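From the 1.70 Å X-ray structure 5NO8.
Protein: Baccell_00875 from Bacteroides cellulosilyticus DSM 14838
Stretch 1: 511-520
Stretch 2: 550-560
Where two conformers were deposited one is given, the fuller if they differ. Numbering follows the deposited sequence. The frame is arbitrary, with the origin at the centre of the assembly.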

# COMPACT_ATOMS: atom_id res chain seq x y z
N GLU A 511 -27.75 -27.81 -0.59
CA GLU A 511 -26.71 -26.97 -1.19
C GLU A 511 -25.90 -26.27 -0.10
O GLU A 511 -24.68 -26.14 -0.24
CB GLU A 511 -27.29 -25.96 -2.18
CG GLU A 511 -27.89 -26.57 -3.43
CD GLU A 511 -29.34 -27.01 -3.27
OE1 GLU A 511 -29.86 -27.07 -2.13
OE2 GLU A 511 -29.94 -27.31 -4.31
N TYR A 512 -26.57 -25.84 0.97
CA TYR A 512 -25.90 -25.25 2.14
C TYR A 512 -24.82 -26.17 2.70
O TYR A 512 -23.64 -25.78 2.81
CB TYR A 512 -26.91 -24.91 3.24
CG TYR A 512 -26.31 -24.36 4.51
CD1 TYR A 512 -25.87 -25.20 5.53
CD2 TYR A 512 -26.18 -22.98 4.71
CE1 TYR A 512 -25.31 -24.70 6.68
CE2 TYR A 512 -25.63 -22.47 5.86
CZ TYR A 512 -25.19 -23.33 6.84
OH TYR A 512 -24.64 -22.84 7.99
N THR A 513 -25.21 -27.38 3.08
CA THR A 513 -24.26 -28.33 3.67
C THR A 513 -23.15 -28.72 2.69
O THR A 513 -22.00 -28.89 3.11
CB THR A 513 -24.96 -29.61 4.17
OG1 THR A 513 -25.85 -30.09 3.16
CG2 THR A 513 -25.74 -29.34 5.45
N ASP A 514 -23.47 -28.84 1.40
CA ASP A 514 -22.46 -29.13 0.37
C ASP A 514 -21.41 -28.02 0.21
O ASP A 514 -20.20 -28.28 0.14
CB ASP A 514 -23.14 -29.34 -0.97
CG ASP A 514 -22.17 -29.72 -2.06
OD1 ASP A 514 -21.29 -30.57 -1.81
OD2 ASP A 514 -22.28 -29.18 -3.18
N LEU A 515 -21.89 -26.78 0.13
CA LEU A 515 -20.98 -25.63 0.06
C LEU A 515 -20.17 -25.49 1.34
O LEU A 515 -18.98 -25.25 1.28
CB LEU A 515 -21.76 -24.34 -0.22
CG LEU A 515 -20.88 -23.12 -0.52
CD1 LEU A 515 -20.04 -23.34 -1.77
CD2 LEU A 515 -21.76 -21.87 -0.67
N ARG A 516 -20.81 -25.68 2.48
CA ARG A 516 -20.12 -25.65 3.76
C ARG A 516 -18.98 -26.68 3.81
O ARG A 516 -17.88 -26.38 4.29
CB ARG A 516 -21.12 -25.85 4.90
CG ARG A 516 -20.52 -25.88 6.29
CD ARG A 516 -21.59 -25.69 7.33
NE ARG A 516 -21.09 -25.96 8.68
CZ ARG A 516 -21.55 -25.40 9.80
NH1 ARG A 516 -22.54 -24.51 9.79
NH2 ARG A 516 -21.00 -25.74 10.97
N ASN A 517 -19.24 -27.88 3.28
CA ASN A 517 -18.20 -28.91 3.20
C ASN A 517 -17.06 -28.50 2.26
O ASN A 517 -15.90 -28.79 2.55
CB ASN A 517 -18.79 -30.27 2.73
CG ASN A 517 -19.70 -30.93 3.76
OD1 ASN A 517 -20.50 -31.79 3.39
ND2 ASN A 517 -19.59 -30.55 5.03
N ASP A 518 -17.40 -27.86 1.14
CA ASP A 518 -16.38 -27.32 0.23
C ASP A 518 -15.50 -26.26 0.92
O ASP A 518 -14.27 -26.29 0.79
CB ASP A 518 -17.00 -26.70 -1.03
CG ASP A 518 -17.50 -27.74 -2.03
OD1 ASP A 518 -17.14 -28.93 -1.93
OD2 ASP A 518 -18.26 -27.35 -2.94
N PHE A 519 -16.12 -25.36 1.66
CA PHE A 519 -15.36 -24.36 2.42
C PHE A 519 -14.49 -25.01 3.49
O PHE A 519 -13.35 -24.59 3.70
CB PHE A 519 -16.26 -23.30 3.06
CG PHE A 519 -16.95 -22.38 2.08
CD1 PHE A 519 -16.37 -22.00 0.88
CD2 PHE A 519 -18.21 -21.86 2.39
CE1 PHE A 519 -17.02 -21.15 -0.01
CE2 PHE A 519 -18.85 -21.00 1.52
CZ PHE A 519 -18.26 -20.64 0.33
N ILE A 520 -15.01 -26.02 4.18
CA ILE A 520 -14.19 -26.76 5.17
C ILE A 520 -12.92 -27.37 4.54
O ILE A 520 -11.84 -27.29 5.12
CB ILE A 520 -15.05 -27.82 5.93
CG1 ILE A 520 -15.99 -27.11 6.91
CG2 ILE A 520 -14.19 -28.83 6.69
CD1 ILE A 520 -17.15 -27.96 7.41
N GLN A 550 -9.07 -13.67 5.72
CA GLN A 550 -10.45 -13.24 5.44
C GLN A 550 -11.35 -14.48 5.34
O GLN A 550 -12.41 -14.57 5.97
CB GLN A 550 -10.49 -12.44 4.12
CG GLN A 550 -11.83 -11.90 3.66
CD GLN A 550 -11.79 -11.35 2.23
OE1 GLN A 550 -10.97 -11.77 1.39
NE2 GLN A 550 -12.70 -10.42 1.94
N PHE A 551 -10.87 -15.46 4.59
CA PHE A 551 -11.59 -16.73 4.45
C PHE A 551 -11.72 -17.49 5.76
O PHE A 551 -12.82 -17.91 6.16
CB PHE A 551 -10.90 -17.60 3.42
CG PHE A 551 -11.57 -18.93 3.25
CD1 PHE A 551 -12.58 -19.06 2.35
CD2 PHE A 551 -11.20 -20.01 4.04
CE1 PHE A 551 -13.23 -20.27 2.19
CE2 PHE A 551 -11.84 -21.22 3.90
CZ PHE A 551 -12.85 -21.35 2.97
N LEU A 552 -10.58 -17.70 6.43
CA LEU A 552 -10.57 -18.46 7.67
C LEU A 552 -11.40 -17.83 8.78
O LEU A 552 -12.06 -18.56 9.55
CB LEU A 552 -9.15 -18.70 8.17
CG LEU A 552 -8.26 -19.62 7.32
CD1 LEU A 552 -6.83 -19.43 7.77
CD2 LEU A 552 -8.64 -21.08 7.44
N ALA A 553 -11.38 -16.51 8.90
CA ALA A 553 -12.15 -15.84 9.94
C ALA A 553 -13.66 -16.02 9.71
O ALA A 553 -14.42 -16.27 10.66
CB ALA A 553 -11.80 -14.37 10.02
N GLN A 554 -14.08 -15.89 8.46
CA GLN A 554 -15.47 -16.17 8.08
C GLN A 554 -15.82 -17.64 8.33
O GLN A 554 -16.91 -17.95 8.82
CB GLN A 554 -15.73 -15.85 6.62
CG GLN A 554 -15.72 -14.38 6.27
CD GLN A 554 -15.90 -14.18 4.80
OE1 GLN A 554 -14.93 -13.97 4.06
NE2 GLN A 554 -17.12 -14.29 4.34
N LEU A 555 -14.91 -18.55 7.99
CA LEU A 555 -15.16 -19.98 8.24
C LEU A 555 -15.30 -20.25 9.73
O LEU A 555 -16.19 -20.99 10.14
CB LEU A 555 -14.07 -20.85 7.61
CG LEU A 555 -14.34 -22.37 7.60
CD1 LEU A 555 -15.67 -22.66 6.92
CD2 LEU A 555 -13.23 -23.12 6.87
N TYR A 556 -14.50 -19.59 10.56
CA TYR A 556 -14.69 -19.67 12.00
C TYR A 556 -16.08 -19.16 12.43
O TYR A 556 -16.74 -19.78 13.27
CB TYR A 556 -13.62 -18.90 12.78
CG TYR A 556 -13.90 -18.88 14.25
CD1 TYR A 556 -13.70 -20.03 15.03
CD2 TYR A 556 -14.43 -17.76 14.87
CE1 TYR A 556 -13.98 -20.03 16.38
CE2 TYR A 556 -14.73 -17.77 16.23
CZ TYR A 556 -14.50 -18.91 16.96
OH TYR A 556 -14.76 -18.91 18.30
N LEU A 557 -16.49 -18.00 11.90
CA LEU A 557 -17.75 -17.41 12.31
C LEU A 557 -18.94 -18.29 11.90
O LEU A 557 -19.97 -18.26 12.57
CB LEU A 557 -17.91 -15.99 11.77
CG LEU A 557 -16.95 -14.96 12.40
CD1 LEU A 557 -16.89 -13.66 11.58
CD2 LEU A 557 -17.31 -14.65 13.84
N GLU A 558 -18.79 -19.06 10.83
CA GLU A 558 -19.83 -20.00 10.39
C GLU A 558 -19.80 -21.37 11.08
O GLU A 558 -20.85 -22.00 11.21
CB GLU A 558 -19.74 -20.19 8.87
CG GLU A 558 -20.02 -18.93 8.06
CD GLU A 558 -21.43 -18.40 8.25
OE1 GLU A 558 -22.39 -19.19 8.10
OE2 GLU A 558 -21.57 -17.20 8.56
N THR A 559 -18.64 -21.85 11.50
CA THR A 559 -18.52 -23.20 12.09
C THR A 559 -18.18 -23.26 13.58
O THR A 559 -18.44 -24.26 14.22
CB THR A 559 -17.41 -24.02 11.39
OG1 THR A 559 -16.15 -23.37 11.62
CG2 THR A 559 -17.66 -24.15 9.92
N GLY A 560 -17.54 -22.23 14.11
CA GLY A 560 -17.01 -22.27 15.47
C GLY A 560 -15.83 -23.19 15.72
O GLY A 560 -15.47 -23.38 16.87

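Two helical segments of one chain, 511-520 and 550-559, pass each other with their N-to-C directions 134° apart and their axes 11.1 Å apart at closest approach. They bury 327 Å² between them, both sides summed, and no hydrogen bond crosses the interface; packing does the work. The backbones come nearest at Phe-519 and Leu-555, whose CA atoms lie 7.3 Å apart.

Apolar packing centres on Leu-555, which directs its CA-to-CB bond toward the first helix and, with chi1 t and chi2 p, lays its methyls against the backbone and side chains there. Leu-555 CD1 is 4.0 Å from Phe-519 CB, and Leu-555 CD2 lies 3.5 Å from Phe-519 O and 4.1 Å from Ile-520 CA. Ile-520 points its own CA-to-CB bond away, yet Ile-520 CG1 still comes within 4.5 Å of Leu-555 CD1, adding a looser contact beside the buried pair. A branched aliphatic side chain suits the place of Leu-555, since it touches both residues without needing a polar partner.

The aromatic contact pairs Phe-519 (chi1 m) with Phe-551 (chi1 t), both buried. Their rings meet obliquely, with centroids 5.9 Å apart, planes at 76° and Phe-519 CD1 3.8 Å from Phe-551 CE1. Although the CA-to-CB bond of Phe-551 points sideways, the long flat side chain brings its end to the first helix. There the ring edge meets the main chain, Phe-551 CZ lying 3.4 Å from Phe-519 O. That carbonyl oxygen thus sits near the plane of the Phe-551 ring and also beside Leu-555 CD2.

Polar groups meet around Arg-516. Its CA-to-CB bond points sideways to the second helix, but the extended chain, t at chi1 through chi3, carries the guanidinium to the C-terminal end of that helix. One face of the group is covered by Thr-559 CG2, 3.8 Å from Arg-516 NH2, and by Glu-558 C. Arg-516 NH1 approaches Glu-558 O to 3.3 Å, but the angle is too poor for a hydrogen bond. Within its own helix, Arg-516 NH1 donates to Tyr-512 OH at 3.2 Å, a bond that links the two side chains one turn apart. Tyr-512 OH remains 4.3 Å from Glu-558 OE1, a distant neighbour, while Glu-558 OE2 is hydrogen-bonded elsewhere in the structure.

At the helix end, Thr-559 OG1 donates to Leu-555 O at 2.8 Å, and the Thr-559 methyl is left to pack on Arg-516. Gly-560 then leaves helical geometry with positive phi, a conformation that favours glycine, and makes no contact with the first helix.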